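Local coordinates for uncharacterized protein (Bacteroides thetaiotaomicron, PDB 4QNI), which is of unknown function but probably serves as an auxiliary nutrient-binding lipoprotein built from two domains rich in beta strands, at residues Val29-His34 and Gly43-Ser48; Glu213-Thr218 and Lys236-Gly241; Ala71-Thr76 and Pro139-Asp144. All blocks are in the same frame, centred on the assembly; numbering follows the deposited sequence.

Interaction 1: Val29-His34 and Gly43-Ser48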
# COMPACT_ATOMS: atom_id res chain seq x y z
N VAL A 29 2.02 -29.12 9.33
CA VAL A 29 2.67 -30.43 9.23
C VAL A 29 1.73 -31.48 9.85
O VAL A 29 1.27 -31.27 10.96
CB VAL A 29 4.06 -30.43 9.96
CG1 VAL A 29 4.82 -31.71 9.70
CG2 VAL A 29 4.91 -29.21 9.61
N PRO A 30 1.41 -32.61 9.18
CA PRO A 30 0.52 -33.58 9.84
C PRO A 30 1.17 -34.08 11.12
O PRO A 30 2.38 -34.26 11.12
CB PRO A 30 0.33 -34.70 8.80
CG PRO A 30 1.35 -34.50 7.81
CD PRO A 30 1.84 -33.07 7.85
N TYR A 31 0.38 -34.22 12.22
CA TYR A 31 0.92 -34.68 13.50
C TYR A 31 1.57 -36.05 13.29
O TYR A 31 2.68 -36.29 13.77
CB TYR A 31 -0.17 -34.71 14.57
CG TYR A 31 0.27 -35.38 15.84
CD1 TYR A 31 1.05 -34.71 16.78
CD2 TYR A 31 -0.10 -36.70 16.12
CE1 TYR A 31 1.48 -35.34 17.96
CE2 TYR A 31 0.31 -37.33 17.29
CZ TYR A 31 1.09 -36.65 18.21
OH TYR A 31 1.48 -37.25 19.38
N SER A 32 0.92 -36.90 12.50
CA SER A 32 1.41 -38.20 12.08
C SER A 32 1.44 -38.27 10.55
O SER A 32 0.45 -37.97 9.89
CB SER A 32 0.53 -39.33 12.64
OG SER A 32 0.66 -39.46 14.04
N ARG A 33 2.57 -38.66 10.00
CA ARG A 33 2.71 -38.90 8.57
C ARG A 33 2.33 -40.35 8.27
O ARG A 33 2.91 -41.29 8.83
CB ARG A 33 4.15 -38.59 8.10
CG ARG A 33 4.36 -38.76 6.60
CD ARG A 33 3.58 -37.72 5.80
NE ARG A 33 4.12 -36.37 5.97
CZ ARG A 33 3.65 -35.30 5.34
NH1 ARG A 33 2.56 -35.40 4.58
NH2 ARG A 33 4.22 -34.12 5.52
N HIS A 34 1.34 -40.53 7.42
CA HIS A 34 0.91 -41.87 7.03
C HIS A 34 0.49 -41.87 5.59
O HIS A 34 0.39 -40.81 4.98
CB HIS A 34 -0.20 -42.48 7.94
CG HIS A 34 -1.22 -41.52 8.45
ND1 HIS A 34 -1.88 -40.65 7.61
CD2 HIS A 34 -1.63 -41.31 9.72
CE1 HIS A 34 -2.62 -39.89 8.40
NE2 HIS A 34 -2.52 -40.26 9.68
N GLY A 43 7.63 -43.59 11.31
CA GLY A 43 7.99 -44.32 12.52
C GLY A 43 6.91 -44.46 13.58
O GLY A 43 7.15 -45.09 14.62
N GLY A 44 5.74 -43.89 13.32
CA GLY A 44 4.63 -43.97 14.25
C GLY A 44 3.91 -42.67 14.51
O GLY A 44 4.12 -41.66 13.84
N GLU A 45 3.03 -42.73 15.48
CA GLU A 45 2.16 -41.70 16.05
C GLU A 45 3.06 -40.51 16.47
O GLU A 45 4.08 -40.71 17.13
CB GLU A 45 1.46 -42.40 17.24
CG GLU A 45 0.65 -41.58 18.20
CD GLU A 45 1.41 -40.73 19.20
OE1 GLU A 45 2.46 -41.16 19.73
OE2 GLU A 45 0.93 -39.61 19.46
N GLY A 46 2.72 -39.32 16.01
CA GLY A 46 3.49 -38.12 16.33
C GLY A 46 4.79 -37.92 15.58
O GLY A 46 5.51 -36.95 15.87
N ARG A 47 5.14 -38.85 14.66
CA ARG A 47 6.33 -38.78 13.82
C ARG A 47 5.90 -38.31 12.47
O ARG A 47 4.95 -38.84 11.90
CB ARG A 47 7.09 -40.10 13.73
CG ARG A 47 8.25 -40.22 14.71
CD ARG A 47 7.85 -39.99 16.18
NE ARG A 47 6.79 -40.89 16.63
CZ ARG A 47 6.98 -42.14 17.07
NH1 ARG A 47 8.20 -42.64 17.15
NH2 ARG A 47 5.95 -42.88 17.45
N SER A 48 6.57 -37.29 11.98
CA SER A 48 6.18 -36.69 10.73
C SER A 48 7.37 -36.05 10.01
O SER A 48 8.53 -36.22 10.43
CB SER A 48 5.11 -35.64 11.00
OG SER A 48 4.44 -35.30 9.80
O HOH W 1 4.50 -41.60 11.01
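The Tyr31 ring lays one face over the backbone of Gly46. Gly46 CA stands 3.6 Å from the centroid of the Tyr31 ring and 22° off its normal, shifted toward the rim. This is a CH-pi contact. Gly46 is the third residue of a type II beta turn from Gly44 to Arg47, which Arg47 N closes on Gly44 O. The turn leads into strand 47-56 of the N-terminal domain, a member of the E-set clan by sequence. Residues 29-34 run out of strand 24-30. Having no side chain, Gly46 lets the ring come close, and its CA also makes a CA-H...O contact with Tyr31 O at 3.2 Å.

Glu45 OE2 lies at the ring edge, in its plane. It is modelled as a hydrogen-bond acceptor 2.4 Å from Tyr31 OH, a very short length that is doubtful. Ring and carboxylate planes are 49° apart. Glu45 O is gripped side-on by the Arg47 guanidinium, through both NE and NH2, with NE at 2.8 Å from Glu45 O.

Ser32 OG accepts from Gly46 N at 2.9 Å and has a second, probable hydrogen-bond partner in Glu213 of the C-terminal domain. Ser48 OG sits anti to its backbone N (chi1 -164°) and donates to Pro30 O at 2.7 Å. The main chains are joined by Arg33 N, which donates to Arg47 O at 3.1 Å. A water bridges Arg33 O and Gly44 O. The Arg33 chain bends at chi2 and chi3, and its NH2 bonds to Asn49 O. Over the centre of the Arg33 guanidinium lies Pro30 CG, 3.4 Å above the plane.

Interaction 2: Glu213-Thr218 and Lys236-Gly241. With EDO (1,2-ethanediol), chain E.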
# COMPACT_ATOMS: atom_id res chain seq x y z
N GLU A 213 -3.32 -37.46 18.12
CA GLU A 213 -4.21 -37.71 16.97
C GLU A 213 -5.70 -37.47 17.24
O GLU A 213 -6.43 -37.16 16.30
CB GLU A 213 -4.09 -39.15 16.49
CG GLU A 213 -2.79 -39.48 15.81
CD GLU A 213 -2.64 -40.92 15.37
OE1 GLU A 213 -3.55 -41.74 15.63
OE2 GLU A 213 -1.61 -41.23 14.73
N GLN A 214 -6.14 -37.68 18.48
CA GLN A 214 -7.57 -37.60 18.83
C GLN A 214 -7.85 -36.54 19.88
O GLN A 214 -8.94 -36.52 20.48
CB GLN A 214 -8.03 -38.97 19.39
CG GLN A 214 -8.00 -40.11 18.36
CD GLN A 214 -8.94 -39.85 17.20
OE1 GLN A 214 -8.58 -40.08 16.03
NE2 GLN A 214 -10.17 -39.38 17.47
N THR A 215 -6.86 -35.66 20.12
CA THR A 215 -6.99 -34.64 21.15
C THR A 215 -6.41 -33.32 20.70
O THR A 215 -5.31 -33.26 20.14
CB THR A 215 -6.29 -35.10 22.48
OG1 THR A 215 -6.41 -36.50 22.67
CG2 THR A 215 -6.79 -34.37 23.70
N ILE A 216 -7.12 -32.27 21.04
CA ILE A 216 -6.69 -30.89 20.84
C ILE A 216 -6.83 -30.20 22.19
O ILE A 216 -7.41 -30.77 23.13
CB ILE A 216 -7.52 -30.16 19.72
CG1 ILE A 216 -9.02 -30.02 20.08
CG2 ILE A 216 -7.33 -30.81 18.33
CD1 ILE A 216 -9.83 -29.00 19.14
N PHE A 217 -6.39 -28.95 22.25
CA PHE A 217 -6.78 -28.08 23.35
C PHE A 217 -7.14 -26.70 22.76
O PHE A 217 -6.71 -26.34 21.65
CB PHE A 217 -5.76 -28.00 24.52
CG PHE A 217 -4.59 -27.08 24.28
CD1 PHE A 217 -4.71 -25.71 24.48
CD2 PHE A 217 -3.36 -27.58 23.84
CE1 PHE A 217 -3.64 -24.86 24.22
CE2 PHE A 217 -2.30 -26.73 23.57
CZ PHE A 217 -2.45 -25.38 23.76
N THR A 218 -7.97 -25.96 23.49
CA THR A 218 -8.24 -24.54 23.21
C THR A 218 -7.87 -23.81 24.50
O THR A 218 -7.85 -24.44 25.57
CB THR A 218 -9.71 -24.26 22.80
OG1 THR A 218 -10.53 -24.27 23.97
CG2 THR A 218 -10.27 -25.17 21.65
N LYS A 236 -8.86 -29.22 27.29
CA LYS A 236 -8.63 -30.38 26.43
C LYS A 236 -9.89 -30.91 25.82
O LYS A 236 -10.90 -31.02 26.52
CB LYS A 236 -7.95 -31.51 27.22
CG LYS A 236 -6.50 -31.23 27.60
CD LYS A 236 -5.95 -32.26 28.61
CE LYS A 236 -5.79 -33.68 28.08
NZ LYS A 236 -5.50 -34.66 29.16
N PHE A 237 -9.84 -31.24 24.52
CA PHE A 237 -10.95 -31.84 23.75
C PHE A 237 -10.49 -33.16 23.15
O PHE A 237 -9.60 -33.18 22.29
CB PHE A 237 -11.46 -30.89 22.65
CG PHE A 237 -12.18 -29.66 23.14
CD1 PHE A 237 -11.47 -28.56 23.64
CD2 PHE A 237 -13.56 -29.54 23.00
CE1 PHE A 237 -12.14 -27.41 24.07
CE2 PHE A 237 -14.23 -28.37 23.41
CZ PHE A 237 -13.52 -27.33 23.98
N ALA A 238 -11.05 -34.26 23.64
CA ALA A 238 -10.72 -35.62 23.20
C ALA A 238 -11.89 -36.14 22.38
O ALA A 238 -13.00 -36.13 22.87
CB ALA A 238 -10.45 -36.52 24.41
N PHE A 239 -11.64 -36.54 21.12
CA PHE A 239 -12.65 -37.01 20.16
C PHE A 239 -12.77 -38.50 20.28
O PHE A 239 -11.83 -39.20 19.94
CB PHE A 239 -12.27 -36.57 18.72
CG PHE A 239 -12.22 -35.06 18.63
CD1 PHE A 239 -11.10 -34.35 19.04
CD2 PHE A 239 -13.32 -34.34 18.16
CE1 PHE A 239 -11.09 -32.95 19.02
CE2 PHE A 239 -13.32 -32.95 18.14
CZ PHE A 239 -12.20 -32.26 18.57
N ASN A 240 -13.89 -38.99 20.81
CA ASN A 240 -14.10 -40.42 21.08
C ASN A 240 -14.80 -41.10 19.91
O ASN A 240 -15.87 -41.71 20.07
CB ASN A 240 -14.87 -40.58 22.38
CG ASN A 240 -14.19 -39.92 23.55
OD1 ASN A 240 -12.99 -40.08 23.77
ND2 ASN A 240 -14.95 -39.16 24.32
N GLY A 241 -14.16 -41.01 18.75
CA GLY A 241 -14.60 -41.56 17.47
C GLY A 241 -13.71 -41.04 16.35
O GLY A 241 -12.85 -40.17 16.58
C1 EDO E . -13.45 -23.28 23.34
O1 EDO E . -13.44 -23.76 24.67
C2 EDO E . -14.50 -22.19 23.18
O2 EDO E . -14.09 -21.02 23.88
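Gln214 NE2 reaches two carbonyl oxygens beyond the last backbone bond of the strand pair. It donates to Phe239 O at 3.0 Å, with that oxygen close to the amide plane, and more weakly to Gly241 O. Tyr171 OH is a further hydrogen-bond partner. NE2 thus has three partners for two protons, consistent with the weak bond to Gly241 O. The bend at chi2 (-62°) turns Gln214 CD toward residues 239-241.

Strands 215-219 and 234-240 are antiparallel neighbours in the large sheet of the C-terminal domain. Ile216 and Phe237 form a hydrogen-bonded pair. Ile216 N donates to Phe237 O at 2.9 Å, and Phe237 N donates to Ile216 O at 2.8 Å. Phe239 N donates to Gln214 O at 2.8 Å. Thr215 OG1 and Gln214 N both bond to Asp212 OD1 nearby.

On the face carrying Ile216 and Phe237 the contact is mostly apolar. Ile216 CG1 touches Phe237 CB at 3.6 Å and meets the edge of the Phe239 ring at CE1, 3.7 Å away. Thr218 OG1 leans on Phe237 CE1 and takes a weak bond from the O1 of an ethanediol, probably from the crystallisation liquor, which also bonds to Tyr294.

Alternate backbone groups therefore pair here, while Phe217, Lys236 and Ala238 bond to flanking strands. A side-chain amide continues the bonding where the pairing gives way to a turn.

Interaction 3: Ala71-Thr76 and Pro139-Asp144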
# COMPACT_ATOMS: atom_id res chain seq x y z
N ALA A 71 21.48 -23.59 8.45
CA ALA A 71 21.79 -23.65 9.87
C ALA A 71 20.68 -23.02 10.71
O ALA A 71 19.87 -22.25 10.19
CB ALA A 71 23.12 -22.96 10.17
N HIS A 72 20.65 -23.41 11.99
CA HIS A 72 19.76 -22.88 13.02
C HIS A 72 20.04 -21.38 13.13
O HIS A 72 21.20 -20.99 13.01
CB HIS A 72 20.03 -23.62 14.36
CG HIS A 72 19.12 -23.20 15.48
ND1 HIS A 72 19.60 -23.00 16.76
CD2 HIS A 72 17.79 -22.95 15.47
CE1 HIS A 72 18.57 -22.61 17.48
NE2 HIS A 72 17.46 -22.56 16.74
N ASP A 73 19.00 -20.55 13.23
CA ASP A 73 19.16 -19.10 13.29
C ASP A 73 18.41 -18.52 14.51
O ASP A 73 17.41 -17.82 14.37
CB ASP A 73 18.68 -18.45 11.97
CG ASP A 73 19.02 -16.97 11.81
OD1 ASP A 73 19.66 -16.39 12.74
OD2 ASP A 73 18.62 -16.38 10.80
N ALA A 74 18.91 -18.81 15.70
CA ALA A 74 18.34 -18.32 16.96
C ALA A 74 18.41 -16.78 17.06
O ALA A 74 17.52 -16.17 17.64
CB ALA A 74 19.05 -18.98 18.14
N ASP A 75 19.41 -16.17 16.40
CA ASP A 75 19.63 -14.71 16.37
C ASP A 75 18.46 -13.97 15.80
O ASP A 75 17.95 -13.08 16.47
CB ASP A 75 20.89 -14.33 15.59
CG ASP A 75 22.19 -14.56 16.32
OD1 ASP A 75 22.23 -14.31 17.54
OD2 ASP A 75 23.17 -14.94 15.65
N THR A 76 18.02 -14.33 14.58
CA THR A 76 16.87 -13.68 13.93
C THR A 76 15.60 -13.85 14.78
O THR A 76 14.82 -12.91 14.90
CB THR A 76 16.71 -14.24 12.50
OG1 THR A 76 17.94 -14.02 11.80
CG2 THR A 76 15.58 -13.58 11.73
N PRO A 139 13.66 -21.71 13.59
CA PRO A 139 14.34 -20.64 12.82
C PRO A 139 15.54 -21.17 12.01
O PRO A 139 16.43 -21.79 12.58
CB PRO A 139 14.76 -19.66 13.92
CG PRO A 139 15.02 -20.55 15.16
CD PRO A 139 14.25 -21.85 14.95
N LEU A 140 15.57 -20.92 10.69
CA LEU A 140 16.62 -21.42 9.79
C LEU A 140 17.18 -20.32 8.92
O LEU A 140 16.49 -19.36 8.61
CB LEU A 140 16.07 -22.54 8.84
CG LEU A 140 15.39 -23.74 9.51
CD1 LEU A 140 14.52 -24.48 8.53
CD2 LEU A 140 16.41 -24.66 10.12
N GLN A 141 18.40 -20.51 8.44
CA GLN A 141 19.03 -19.57 7.52
C GLN A 141 19.87 -20.31 6.50
O GLN A 141 20.39 -21.40 6.78
CB GLN A 141 19.91 -18.55 8.29
CG GLN A 141 21.04 -19.20 9.07
CD GLN A 141 21.91 -18.25 9.86
OE1 GLN A 141 22.31 -18.54 11.00
NE2 GLN A 141 22.28 -17.12 9.26
N ILE A 142 20.01 -19.70 5.31
CA ILE A 142 20.95 -20.14 4.28
C ILE A 142 22.31 -19.59 4.73
O ILE A 142 22.40 -18.40 5.00
CB ILE A 142 20.57 -19.68 2.85
CG1 ILE A 142 19.15 -20.18 2.39
CG2 ILE A 142 21.69 -20.03 1.87
CD1 ILE A 142 18.88 -21.66 2.33
N VAL A 143 23.31 -20.46 4.90
CA VAL A 143 24.63 -20.07 5.38
C VAL A 143 25.44 -19.53 4.20
O VAL A 143 25.45 -20.14 3.14
CB VAL A 143 25.35 -21.24 6.11
CG1 VAL A 143 26.80 -20.89 6.46
CG2 VAL A 143 24.59 -21.63 7.35
N ASP A 144 26.11 -18.39 4.41
CA ASP A 144 26.96 -17.78 3.39
C ASP A 144 28.44 -17.98 3.72
O ASP A 144 28.83 -17.86 4.89
CB ASP A 144 26.63 -16.28 3.25
CG ASP A 144 26.23 -15.87 1.84
OD1 ASP A 144 26.60 -16.58 0.88
OD2 ASP A 144 25.58 -14.80 1.70
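Pro139 O is approached by several groups of residues 71-76. Asp73 N donates to Pro139 O at 2.9 Å from well above the carbonyl plane (56°). His72 CA adds a CA-H...O contact to the same oxygen, and His72 CD2 lies close by. Here strand 66-72 pairs antiparallel with strand 135-142 and leads through Asp73 into helix 74-85, in the N-terminal domain, placed by sequence in the E-set clan.

Ala71 and Gln141 are a hydrogen-bonded pair, with Gln141 N 2.9 Å from Ala71 O. Asp73 is the N-cap of the helix. Its OD1 accepts from Thr76 N, and its OD2 accepts from Thr76 OG1 at 2.7 Å. With CG anti to the backbone N (chi1 -170°), the Asp73 carboxylate stacks on the Gln141 amide, the planes 13° apart.

The Pro139 ring meets the edge of the His72 ring with its CD, and Pro139 CG lies 3.5 Å from His72 NE2. His72 NE2 is hydrogen-bonded to Asp95. Leu140 and Ile142 pack on Phe15 of a second subunit. Two residues past Gln141, Val143 CG2 presses on Ala71 CB at 3.4 Å, tighter than usual for two carbons.

Interactions 1 and 2 are buried; interaction 3 is only partly so and is the one of the three close to other subunits. Interactions 1 and 3 belong to the N-terminal domain, where strands 24-30, 66-72 and 135-142 share a mixed sheet, but they do not touch, their nearest atoms being about 11 Å apart. Interaction 2 lies in the C-terminal sheet and meets interaction 1 at the domain boundary, where the two touch through the side chains of Ser32 and Glu213. Chemistry follows place: a turn held by side-chain hydroxyls in interaction 1, regular strand pairing over aromatic rings in interaction 2, and a strand-to-helix junction with a capping carboxylate in interaction 3.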